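Side-chain contacts in cytochrome P450 268A2 Cyp268A2 (Mycobacterium marinum, PDB 6BLD), which belongs to the cytochrome P450 family of haem proteins and holds its haem within a largely helical fold: residues 159-162 with 163-167; 172-175 with 176-179. All blocks are in the same frame, centred on the assembly; numbering follows the deposited sequence.

Contact 1: 159-162 with 163-167; sequences KELP and IRTLS
Thr165 and Leu161 meet one turn apart on helix 160-170 of the P450 fold, and they mark its tightly packed side. The evidence is a doubly used carbonyl: Leu161 O takes the backbone N-H of Thr165 in the ordinary i to i+4 helical bond and also the side-chain hydroxyl, with Thr165 OG1 2.7 Å from Leu161 O. The two donors arrive from opposite faces of the carbonyl plane, OG1 standing well out of it. What brings the hydroxyl there is a chi1 of -49°, which turns OG1 back along the helix and leaves CG2 opposite the backbone N. The buried hydroxyl thus has an acceptor within its own helix, and Leu161 CD1 packs 3.6 Å from Thr165 OG1. Helix 375-392 covers this face through Gln381, which both residues touch.

On another face Ile163 CG2 wedges against two successive carbonyls, 3.2 Å from Lys159 O and 3.2 Å from Glu160 O. Pro162, which has no N-H to give, still accepts through its carbonyl, Leu166 N lying 2.8 Å from Pro162 O.

The looser side belongs to Glu160 and Arg164, both partly exposed. The arginine chain runs extended from CG to NE, whereas Glu160 folds at chi2 (-43°), bringing OE1 to the guanidinium edge, near its plane. With 3.6 Å between Glu160 OE1 and Arg164 NE this is a long salt bridge, and carboxylate and guanidinium planes stand 68° apart. Arg164 NH2 has a further, weak ion pair with Glu143 of helix 123-147.

Back among the buried residues, one turn after Ile163, Ser167 repeats the threonine's pattern: Ser167 OG donates to Ile163 O over 2.6 Å, from the face of the carbonyl plane opposite Ser167 N.

Contact 2: 172-175 with 176-179; sequences IPEA and DRER
Arg177 reaches back over the turn that leads into helix 177-186 and meets Ile172 and Glu174. Its polar contacts are of two kinds. The first is a hydrogen bond from Arg177 NE to Ile172 O at 3.2 Å; its N-H...O angle of 141° shows it to be bent, and the carbonyl oxygen is tilted from the guanidinium plane. The second is electrostatic alone: Glu174 OE1 lies over a guanidinium face, 3.3 Å from Arg177 NE, and no N-H points at it. A bend at chi2 (84°) turns the glutamate back over the arginine, leaving the two planes 25° apart. Water 2 bridges the pair, donating to Glu174 OE1 and weakly accepting from Arg177 NH1.

Backbone bonds shape the turn. Asp176 N donates to Pro173 O and Arg177 N to Glu174 O, both i to i+3. Two waters extend the pattern to i+4, water 1 linking Glu174 O with Glu178 N and water 3 linking Ala175 O with Arg179 N.

Nonpolar packing is lighter: Ile172 CG2 rests 4.0 Å from Asp176 CB. The proline ring instead meets a carboxylate oxygen in van der Waals contact, Pro173 CB lying 3.7 Å from Asp176 OD2.

Among the neighbouring helices, Ile172 packs on Leu166 of helix 160-170, Arg177 NH2 forms a salt bridge with Asp168, and Asp176 OD1 hydrogen-bonds Tyr211 of helix 201-225.

Contacts 1 and 2 follow in series, on helix 160-170 and at the start of helix 177-186, with centres about 10 Å apart. Charged and packing contacts join them. Lys159 NZ forms a salt bridge with Glu178 OE1 at 3.0 Å, while Glu160 OE2 lies 2.8 Å from Glu178 OE2; so close a pair of carboxylates may share a proton. Further along, Ile163 CG1 packs 3.2 Å from Arg177 O and Ser167 CB 3.4 Å from Arg177 CZ. Contact 1 is the nearer to the haem: the side chain of Leu166 is about 5 Å from it, against about 11 Å for Ile172. Neither side chain approaches (3E,5E)-6,10-dimethylundeca-3,5,9-trien-2-one closely, at about 11 and 14 Å respectively.

Contact 1: 159-162 with 163-167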
loop_
_atom_site.group_PDB
_atom_site.type_symbol
_atom_site.label_atom_id
_atom_site.label_comp_id
_atom_site.label_asym_id
_atom_site.label_seq_id
_atom_site.Cartn_x
_atom_site.Cartn_y
_atom_site.Cartn_z
ATOM N N LYS A 159 7.477 0.433 -11.834
ATOM C CA LYS A 159 8.228 1.074 -10.764
ATOM C C LYS A 159 8.700 2.479 -11.116
ATOM O O LYS A 159 9.134 3.209 -10.219
ATOM C CB LYS A 159 9.441 0.215 -10.383
ATOM C CG LYS A 159 10.559 0.241 -11.413
ATOM C CD LYS A 159 11.920 0.013 -10.774
ATOM C CE LYS A 159 13.039 0.386 -11.734
ATOM N NZ LYS A 159 14.377 -0.034 -11.234
ATOM N N GLU A 160 8.607 2.882 -12.385
ATOM C CA GLU A 160 9.239 4.125 -12.819
ATOM C C GLU A 160 8.393 5.348 -12.477
ATOM O O GLU A 160 8.913 6.340 -11.955
ATOM C CB GLU A 160 9.520 4.072 -14.321
ATOM C CG GLU A 160 10.898 3.535 -14.667
ATOM C CD GLU A 160 11.986 4.096 -13.768
ATOM O OE1 GLU A 160 12.131 5.336 -13.697
ATOM O OE2 GLU A 160 12.696 3.294 -13.127
ATOM N N LEU A 161 7.095 5.307 -12.773
ATOM C CA LEU A 161 6.247 6.472 -12.536
ATOM C C LEU A 161 6.109 6.805 -11.051
ATOM O O LEU A 161 6.165 7.988 -10.693
ATOM C CB LEU A 161 4.863 6.277 -13.163
ATOM C CG LEU A 161 3.976 7.524 -13.092
ATOM C CD1 LEU A 161 4.662 8.702 -13.767
ATOM C CD2 LEU A 161 2.611 7.272 -13.705
ATOM N N PRO A 162 5.913 5.824 -10.156
ATOM C CA PRO A 162 5.840 6.177 -8.727
ATOM C C PRO A 162 7.087 6.867 -8.199
ATOM O O PRO A 162 6.968 7.858 -7.469
ATOM C CB PRO A 162 5.606 4.820 -8.047
ATOM C CG PRO A 162 4.909 4.018 -9.070
ATOM C CD PRO A 162 5.544 4.412 -10.371
ATOM N N ILE A 163 8.283 6.385 -8.547
ATOM C CA ILE A 163 9.493 6.976 -7.984
ATOM C C ILE A 163 9.753 8.351 -8.590
ATOM O O ILE A 163 10.219 9.267 -7.901
ATOM C CB ILE A 163 10.699 6.031 -8.161
ATOM C CG1 ILE A 163 11.929 6.600 -7.450
ATOM C CG2 ILE A 163 11.000 5.781 -9.630
ATOM C CD1 ILE A 163 11.760 6.751 -5.951
ATOM N N ARG A 164 9.442 8.527 -9.876
ATOM C CA ARG A 164 9.600 9.840 -10.493
ATOM C C ARG A 164 8.637 10.850 -9.883
ATOM O O ARG A 164 9.028 11.981 -9.574
ATOM C CB ARG A 164 9.390 9.741 -12.003
ATOM C CG ARG A 164 10.541 9.088 -12.742
ATOM C CD ARG A 164 10.580 9.535 -14.189
ATOM N NE ARG A 164 11.327 8.605 -15.029
ATOM C CZ ARG A 164 11.533 8.779 -16.331
ATOM N NH1 ARG A 164 11.044 9.849 -16.941
ATOM N NH2 ARG A 164 12.224 7.882 -17.022
ATOM N N THR A 165 7.376 10.453 -9.693
ATOM C CA THR A 165 6.405 11.339 -9.063
ATOM C C THR A 165 6.776 11.620 -7.612
ATOM O O THR A 165 6.673 12.761 -7.148
ATOM C CB THR A 165 5.006 10.727 -9.145
ATOM O OG1 THR A 165 4.743 10.307 -10.490
ATOM C CG2 THR A 165 3.957 11.738 -8.717
ATOM N N LEU A 166 7.209 10.589 -6.883
ATOM C CA LEU A 166 7.615 10.773 -5.493
ATOM C C LEU A 166 8.828 11.690 -5.393
ATOM O O LEU A 166 8.818 12.675 -4.645
ATOM C CB LEU A 166 7.909 9.413 -4.855
ATOM C CG LEU A 166 8.278 9.341 -3.369
ATOM C CD1 LEU A 166 9.643 9.964 -3.099
ATOM C CD2 LEU A 166 7.205 9.995 -2.512
ATOM N N SER A 167 9.885 11.382 -6.149
ATOM C CA SER A 167 11.123 12.146 -6.037
ATOM C C SER A 167 10.949 13.585 -6.506
ATOM O O SER A 167 11.631 14.484 -6.001
ATOM C CB SER A 167 12.237 11.462 -6.829
ATOM O OG SER A 167 12.265 10.070 -6.572
#

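Contact 2: 172-175 with 176-179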
loop_
_atom_site.group_PDB
_atom_site.type_symbol
_atom_site.label_atom_id
_atom_site.label_comp_id
_atom_site.label_asym_id
_atom_site.label_seq_id
_atom_site.Cartn_x
_atom_site.Cartn_y
_atom_site.Cartn_z
ATOM N N ILE A 172 14.181 14.297 -4.225
ATOM C CA ILE A 172 15.268 13.317 -4.110
ATOM C C ILE A 172 16.267 13.540 -5.241
ATOM O O ILE A 172 15.857 13.674 -6.408
ATOM C CB ILE A 172 14.704 11.893 -4.145
ATOM C CG1 ILE A 172 13.605 11.730 -3.089
ATOM C CG2 ILE A 172 15.818 10.863 -3.930
ATOM C CD1 ILE A 172 13.077 10.320 -2.966
ATOM N N PRO A 173 17.572 13.581 -4.957
ATOM C CA PRO A 173 18.555 13.706 -6.039
ATOM C C PRO A 173 18.460 12.535 -7.005
ATOM O O PRO A 173 18.115 11.414 -6.625
ATOM C CB PRO A 173 19.900 13.717 -5.301
ATOM C CG PRO A 173 19.570 14.163 -3.913
ATOM C CD PRO A 173 18.203 13.608 -3.627
ATOM N N GLU A 174 18.768 12.813 -8.276
ATOM C CA GLU A 174 18.590 11.807 -9.318
ATOM C C GLU A 174 19.449 10.574 -9.072
ATOM O O GLU A 174 19.024 9.451 -9.372
ATOM C CB GLU A 174 18.906 12.410 -10.687
ATOM C CG GLU A 174 18.727 11.438 -11.835
ATOM C CD GLU A 174 17.290 11.355 -12.313
ATOM O OE1 GLU A 174 16.475 12.215 -11.917
ATOM O OE2 GLU A 174 16.975 10.428 -13.089
ATOM N N ALA A 175 20.651 10.753 -8.520
ATOM C CA ALA A 175 21.531 9.620 -8.263
ATOM C C ALA A 175 20.974 8.673 -7.205
ATOM O O ALA A 175 21.437 7.533 -7.111
ATOM C CB ALA A 175 22.916 10.114 -7.839
ATOM N N ASP A 176 19.992 9.112 -6.418
ATOM C CA ASP A 176 19.411 8.296 -5.362
ATOM C C ASP A 176 18.015 7.787 -5.690
ATOM O O ASP A 176 17.427 7.072 -4.874
ATOM C CB ASP A 176 19.360 9.087 -4.050
ATOM C CG ASP A 176 20.732 9.484 -3.557
ATOM O OD1 ASP A 176 21.558 8.582 -3.306
ATOM O OD2 ASP A 176 20.983 10.699 -3.423
ATOM N N ARG A 177 17.472 8.128 -6.860
ATOM C CA ARG A 177 16.067 7.839 -7.131
ATOM C C ARG A 177 15.821 6.343 -7.292
ATOM O O ARG A 177 14.899 5.790 -6.682
ATOM C CB ARG A 177 15.607 8.609 -8.370
ATOM C CG ARG A 177 15.327 10.077 -8.092
ATOM C CD ARG A 177 14.995 10.848 -9.356
ATOM N NE ARG A 177 14.786 12.268 -9.081
ATOM C CZ ARG A 177 13.725 12.961 -9.483
ATOM N NH1 ARG A 177 12.766 12.368 -10.182
ATOM N NH2 ARG A 177 13.619 14.248 -9.182
ATOM N N GLU A 178 16.638 5.667 -8.104
ATOM C CA GLU A 178 16.421 4.241 -8.326
ATOM C C GLU A 178 16.729 3.419 -7.079
ATOM O O GLU A 178 16.087 2.388 -6.846
ATOM C CB GLU A 178 17.262 3.751 -9.506
ATOM C CG GLU A 178 16.822 4.300 -10.858
ATOM C CD GLU A 178 15.370 3.989 -11.180
ATOM O OE1 GLU A 178 14.876 2.916 -10.771
ATOM O OE2 GLU A 178 14.719 4.822 -11.846
ATOM N N ARG A 179 17.696 3.854 -6.267
ATOM C CA ARG A 179 18.008 3.125 -5.044
ATOM C C ARG A 179 16.922 3.303 -3.990
ATOM O O ARG A 179 16.655 2.377 -3.216
ATOM C CB ARG A 179 19.362 3.569 -4.492
ATOM C CG ARG A 179 20.523 3.348 -5.445
ATOM C CD ARG A 179 21.787 4.021 -4.938
ATOM N NE ARG A 179 22.254 3.437 -3.685
ATOM C CZ ARG A 179 23.344 3.835 -3.036
ATOM N NH1 ARG A 179 24.084 4.823 -3.523
ATOM N NH2 ARG A 179 23.695 3.245 -1.902
HETATM O O HOH W 1 18.659 6.903 -10.062
HETATM O O HOH W 2 13.783 10.937 -12.415
HETATM O O HOH W 3 19.965 5.625 -7.665
#